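Local structure of oxidoreductase (Thermotoga maritima, 1ZH8) at residues T89-V92 with E93-L96; P97-E100 with K101-K105. The protein probably catalyses NADP-dependent interconversion of an alcohol and a carbonyl group, as a member of the GFO/IDH/MocA oxidoreductase family. All coordinates share one frame; numbering follows the deposited sequence.

Contact 1: residues T89-V92 with E93-L96. With NAP (NADP nicotinamide-adenine-dinucleotide phosphate), chain D.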
loop_
_atom_site.group_PDB
_atom_site.type_symbol
_atom_site.label_atom_id
_atom_site.label_comp_id
_atom_site.label_asym_id
_atom_site.label_seq_id
_atom_site.Cartn_x
_atom_site.Cartn_y
_atom_site.Cartn_z
ATOM N N THR A 89 11.488 4.894 31.887
ATOM C CA THR A 89 10.990 5.738 30.799
ATOM C C THR A 89 12.150 6.577 30.291
ATOM O O THR A 89 12.217 7.790 30.517
ATOM C CB THR A 89 9.831 6.640 31.275
ATOM O OG1 THR A 89 10.122 7.125 32.596
ATOM C CG2 THR A 89 8.529 5.833 31.328
ATOM N N LEU A 90 13.067 5.911 29.597
ATOM C CA LEU A 90 14.374 6.462 29.280
ATOM C C LEU A 90 14.598 6.513 27.787
ATOM O O LEU A 90 13.817 5.915 27.015
ATOM C CB LEU A 90 15.445 5.561 29.875
ATOM C CG LEU A 90 15.381 5.474 31.391
ATOM C CD1 LEU A 90 16.138 4.264 31.860
ATOM C CD2 LEU A 90 15.946 6.720 31.983
ATOM N N PRO A 91 15.673 7.216 27.368
ATOM C CA PRO A 91 16.172 7.050 26.016
ATOM C C PRO A 91 16.417 5.561 25.779
ATOM O O PRO A 91 17.040 4.883 26.606
ATOM C CB PRO A 91 17.508 7.815 26.036
ATOM C CG PRO A 91 17.326 8.858 27.080
ATOM C CD PRO A 91 16.453 8.206 28.133
ATOM N N VAL A 92 15.930 5.059 24.659
ATOM C CA VAL A 92 15.963 3.638 24.377
ATOM C C VAL A 92 17.388 3.009 24.474
ATOM O O VAL A 92 17.525 1.826 24.840
ATOM C CB VAL A 92 15.219 3.351 23.044
ATOM C CG1 VAL A 92 15.847 4.125 21.899
ATOM C CG2 VAL A 92 15.188 1.892 22.719
ATOM N N GLU A 93 18.434 3.801 24.221
ATOM C CA GLU A 93 19.827 3.323 24.371
ATOM C C GLU A 93 20.125 2.769 25.771
ATOM O O GLU A 93 21.072 1.986 25.941
ATOM C CB GLU A 93 20.857 4.421 24.010
ATOM C CG GLU A 93 20.927 5.563 25.012
ATOM C CD GLU A 93 21.630 6.804 24.480
ATOM O OE1 GLU A 93 22.886 6.856 24.525
ATOM O OE2 GLU A 93 20.931 7.746 24.039
ATOM N N LEU A 94 19.307 3.166 26.754
ATOM C CA LEU A 94 19.522 2.782 28.146
ATOM C C LEU A 94 18.779 1.534 28.600
ATOM O O LEU A 94 19.135 0.979 29.635
ATOM C CB LEU A 94 19.210 3.948 29.102
ATOM C CG LEU A 94 19.984 5.255 28.901
ATOM C CD1 LEU A 94 19.465 6.313 29.868
ATOM C CD2 LEU A 94 21.534 5.082 29.005
ATOM N N ASN A 95 17.761 1.094 27.856
ATOM C CA ASN A 95 16.981 -0.089 28.255
ATOM C C ASN A 95 17.855 -1.261 28.669
ATOM O O ASN A 95 17.818 -1.671 29.845
ATOM C CB ASN A 95 15.981 -0.524 27.173
ATOM C CG ASN A 95 14.934 0.555 26.872
ATOM O OD1 ASN A 95 14.921 1.621 27.497
ATOM N ND2 ASN A 95 14.051 0.278 25.909
ATOM N N LEU A 96 18.657 -1.781 27.730
ATOM C CA LEU A 96 19.493 -2.960 28.016
ATOM C C LEU A 96 20.321 -2.816 29.312
ATOM O O LEU A 96 20.085 -3.558 30.262
ATOM C CB LEU A 96 20.372 -3.382 26.814
ATOM C CG LEU A 96 21.417 -4.486 27.102
ATOM C CD1 LEU A 96 20.777 -5.797 27.529
ATOM C CD2 LEU A 96 22.363 -4.720 25.925
HETATM P PA NAP D . 12.039 12.149 27.380
HETATM O O1A NAP D . 11.046 13.221 27.653
HETATM O O2A NAP D . 13.305 12.648 26.820
HETATM O O5B NAP D . 12.239 11.299 28.724
HETATM C C5B NAP D . 13.477 10.687 29.002
HETATM C C4B NAP D . 13.815 10.958 30.456
HETATM O O4B NAP D . 14.936 10.180 30.852
HETATM C C3B NAP D . 14.197 12.415 30.690
HETATM O O3B NAP D . 13.691 12.728 31.954
HETATM C C2B NAP D . 15.713 12.328 30.714
HETATM O O2B NAP D . 16.554 13.348 31.243
HETATM C C1B NAP D . 15.888 11.030 31.473
HETATM N N9A NAP D . 17.244 10.509 31.319
HETATM C C8A NAP D . 18.083 10.631 30.233
HETATM N N7A NAP D . 19.233 9.981 30.518
HETATM C C5A NAP D . 19.135 9.458 31.768
HETATM C C6A NAP D . 20.000 8.713 32.560
HETATM N N6A NAP D . 21.209 8.397 32.126
HETATM N N1A NAP D . 19.607 8.297 33.805
HETATM C C2A NAP D . 18.361 8.638 34.274
HETATM N N3A NAP D . 17.504 9.380 33.504
HETATM C C4A NAP D . 17.885 9.779 32.274
HETATM O O3 NAP D . 11.408 11.121 26.332
HETATM P PN NAP D . 10.016 10.347 26.551
HETATM O O1N NAP D . 9.471 10.431 27.944
HETATM O O2N NAP D . 9.275 10.775 25.373
HETATM O O5D NAP D . 10.388 8.796 26.322
HETATM C C5D NAP D . 10.952 7.957 27.315
HETATM C C4D NAP D . 10.578 6.509 27.005
HETATM O O4D NAP D . 9.160 6.408 26.936
HETATM C C3D NAP D . 11.116 6.078 25.638
HETATM O O3D NAP D . 11.608 4.759 25.686
HETATM C C2D NAP D . 9.924 6.133 24.714
HETATM O O2D NAP D . 10.003 5.192 23.663
HETATM C C1D NAP D . 8.779 5.861 25.678
HETATM N N1N NAP D . 7.535 6.452 25.189
HETATM C C2N NAP D . 6.470 5.624 24.980
HETATM C C3N NAP D . 5.257 6.130 24.503
HETATM C C7N NAP D . 4.021 5.264 24.485
HETATM O O7N NAP D . 2.854 5.847 23.957
HETATM N N7N NAP D . 4.032 4.002 24.957
HETATM C C4N NAP D . 5.144 7.503 24.248
HETATM C C5N NAP D . 6.237 8.348 24.479
HETATM C C6N NAP D . 7.436 7.807 24.952
HETATM P P2B NAP D . 16.275 14.595 32.223
HETATM O O1X NAP D . 16.342 14.182 33.678
HETATM O O2X NAP D . 14.912 15.197 31.969
HETATM O O3X NAP D . 17.381 15.574 31.893
HETATM O O HOH W 1 12.753 3.194 28.507
HETATM O O HOH W 2 18.834 -0.652 25.016
#
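L90 and L94 both carry CG opposite the carbonyl carbon (chi1 -62° and -58°), and from there the two side chains cross at about a right angle, L94 CD1 lying 4.1 Å from L90 CB. Their methyl groups also meet the adenine of the NADP: L90 CD2 comes to 3.4 Å from N3A and L94 CD1 to 3.5 Å from N6A. P91 CD lies 3.6 Å from C8A of the NADP, so three apolar side chains seat the base. The backbone turns over P91, where L94 N donates to P91 O at 2.8 Å. N95 N follows with a bond to V92 O, and a water links that same oxygen to L96 N. The ribose on the nicotinamide side is held by its O3D, which donates to L90 O at 2.8 Å. The O of a second water accepts from L90 N and lies 2.9 Å from N95 OD1, to which it can donate, though it has more acceptors in reach than protons; N95 ND2 reaches I115 O. An alanine in place of N95 would probably leave this water without its side-chain partner and I115 O without this donor. The whole turn leads from strand 85-88 into helix 95-104 of the Rossmann fold; T89 packs on helix 28-39, L96 on helix 119-131, and P91 and V92 touch W185 of helix 184-187.

Contact 2: residues P97-E100 with K101-K105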
loop_
_atom_site.group_PDB
_atom_site.type_symbol
_atom_site.label_atom_id
_atom_site.label_comp_id
_atom_site.label_asym_id
_atom_site.label_seq_id
_atom_site.Cartn_x
_atom_site.Cartn_y
_atom_site.Cartn_z
ATOM N N PRO A 97 21.274 -1.864 29.365
ATOM C CA PRO A 97 22.098 -1.844 30.593
ATOM C C PRO A 97 21.288 -1.655 31.877
ATOM O O PRO A 97 21.653 -2.232 32.903
ATOM C CB PRO A 97 23.075 -0.669 30.370
ATOM C CG PRO A 97 22.478 0.142 29.279
ATOM C CD PRO A 97 21.693 -0.816 28.407
ATOM N N PHE A 98 20.191 -0.900 31.816
ATOM C CA PHE A 98 19.397 -0.617 33.021
ATOM C C PHE A 98 18.543 -1.815 33.459
ATOM O O PHE A 98 18.401 -2.084 34.654
ATOM C CB PHE A 98 18.548 0.642 32.841
ATOM C CG PHE A 98 19.283 1.923 33.124
ATOM C CD1 PHE A 98 20.625 2.079 32.764
ATOM C CD2 PHE A 98 18.630 2.987 33.756
ATOM C CE1 PHE A 98 21.312 3.280 33.042
ATOM C CE2 PHE A 98 19.280 4.178 34.013
ATOM C CZ PHE A 98 20.625 4.336 33.666
ATOM N N ILE A 99 18.003 -2.546 32.490
ATOM C CA ILE A 99 17.309 -3.801 32.782
ATOM C C ILE A 99 18.276 -4.763 33.471
ATOM O O ILE A 99 17.941 -5.357 34.502
ATOM C CB ILE A 99 16.675 -4.422 31.510
ATOM C CG1 ILE A 99 15.450 -3.596 31.081
ATOM C CG2 ILE A 99 16.332 -5.918 31.730
ATOM C CD1 ILE A 99 14.964 -3.865 29.641
ATOM N N GLU A 100 19.483 -4.878 32.927
ATOM C CA GLU A 100 20.483 -5.769 33.509
ATOM C C GLU A 100 20.833 -5.365 34.932
ATOM O O GLU A 100 21.000 -6.233 35.798
ATOM C CB GLU A 100 21.767 -5.832 32.668
ATOM C CG GLU A 100 22.684 -6.979 33.104
ATOM C CD GLU A 100 23.873 -7.196 32.193
ATOM O OE1 GLU A 100 23.957 -6.535 31.136
ATOM O OE2 GLU A 100 24.737 -8.035 32.539
ATOM N N LYS A 101 20.966 -4.060 35.175
ATOM C CA LYS A 101 21.273 -3.595 36.529
ATOM C C LYS A 101 20.142 -4.014 37.485
ATOM O O LYS A 101 20.404 -4.534 38.563
ATOM C CB LYS A 101 21.514 -2.081 36.566
ATOM C CG LYS A 101 22.947 -1.678 36.269
ATOM C CD LYS A 101 23.047 -0.259 35.697
ATOM C CE LYS A 101 24.455 0.015 35.148
ATOM N NZ LYS A 101 24.529 1.208 34.247
ATOM N N ALA A 102 18.891 -3.828 37.066
ATOM C CA ALA A 102 17.753 -4.176 37.908
ATOM C C ALA A 102 17.716 -5.676 38.254
ATOM O O ALA A 102 17.530 -6.053 39.412
ATOM C CB ALA A 102 16.463 -3.736 37.245
ATOM N N LEU A 103 17.897 -6.529 37.249
ATOM C CA LEU A 103 17.854 -7.966 37.463
ATOM C C LEU A 103 19.002 -8.427 38.338
ATOM O O LEU A 103 18.816 -9.332 39.165
ATOM C CB LEU A 103 17.841 -8.739 36.146
ATOM C CG LEU A 103 16.726 -8.432 35.133
ATOM C CD1 LEU A 103 16.931 -9.309 33.927
ATOM C CD2 LEU A 103 15.307 -8.600 35.686
ATOM N N ARG A 104 20.173 -7.804 38.181
ATOM C CA ARG A 104 21.323 -8.110 39.048
ATOM C C ARG A 104 21.061 -7.825 40.525
ATOM O O ARG A 104 21.618 -8.504 41.394
ATOM C CB ARG A 104 22.577 -7.370 38.603
ATOM C CG ARG A 104 23.296 -8.029 37.467
ATOM C CD ARG A 104 24.529 -7.255 37.116
ATOM N NE ARG A 104 25.400 -8.034 36.243
ATOM C CZ ARG A 104 26.288 -8.932 36.665
ATOM N NH1 ARG A 104 26.443 -9.194 37.964
ATOM N NH2 ARG A 104 27.029 -9.572 35.775
ATOM N N LYS A 105 20.223 -6.820 40.793
ATOM C CA LYS A 105 19.808 -6.475 42.156
ATOM C C LYS A 105 18.558 -7.218 42.634
ATOM O O LYS A 105 18.095 -6.987 43.746
ATOM C CB LYS A 105 19.595 -4.967 42.284
ATOM C CG LYS A 105 20.661 -4.264 43.139
ATOM C CD LYS A 105 22.014 -4.164 42.449
ATOM C CE LYS A 105 23.099 -3.658 43.406
ATOM N NZ LYS A 105 23.350 -4.542 44.594
#
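P97 and K101 open a run of i to i+4 pairs in helix 95-104, the crossover helix of a beta-alpha-beta unit of the Rossmann fold. Among the backbone bonds, K101 N donates to P97 O, A102 N to F98 O and R104 N to E100 O, each at 3.0 Å; the bond from L103 N to I99 O is the straightest of the set, at 166°. F98 O has a second donor, the hydroxyl of Y74, whose ring stacks with that of F98.

The apolar contacts gather on the inward side. I99 and L103 lie side by side and point the same way, I99 CG2 being 4.1 Å from L103 CD1; I99 goes on to touch V109 and C111 of strand 108-112, and both residues reach helix 119-131. A102 sets its methyl group against V109 and Y74.

Charged chains take the outer side. In one of its two modelled conformers K101 runs out extended past P97 O, with NZ oblique to the F98 ring and E75 as a weak, long ionic partner; the second conformer makes this placement doubtful. E100 turns CG away from its own backbone N (chi1 -168°) and stretches alongside R104, the two pointing the same way. Carboxylate and guanidinium planes are 27° apart, and E100 OE2 stands at the guanidinium edge, in its plane, making a long salt bridge of 3.8 Å to R104 NE.

Coming off strand 85-88, the chain first passes through contact 1, a tight local turn that closes the loop at the cofactor and starts helix 95-104. Contact 2 takes over at the next residue and carries that helix to its end, before the chain returns into the sheet as strand 108-112. The two follow in series, neither nested nor crossed, with centres about 12 Å apart. They meet where L90 CD1 packs 3.4 Å from F98 CD2, joining the cofactor loop to the helix that follows it. Together they tie the NADP site to the crossover, with helix 119-131 flanking both and helix 74-79 touching contact 2.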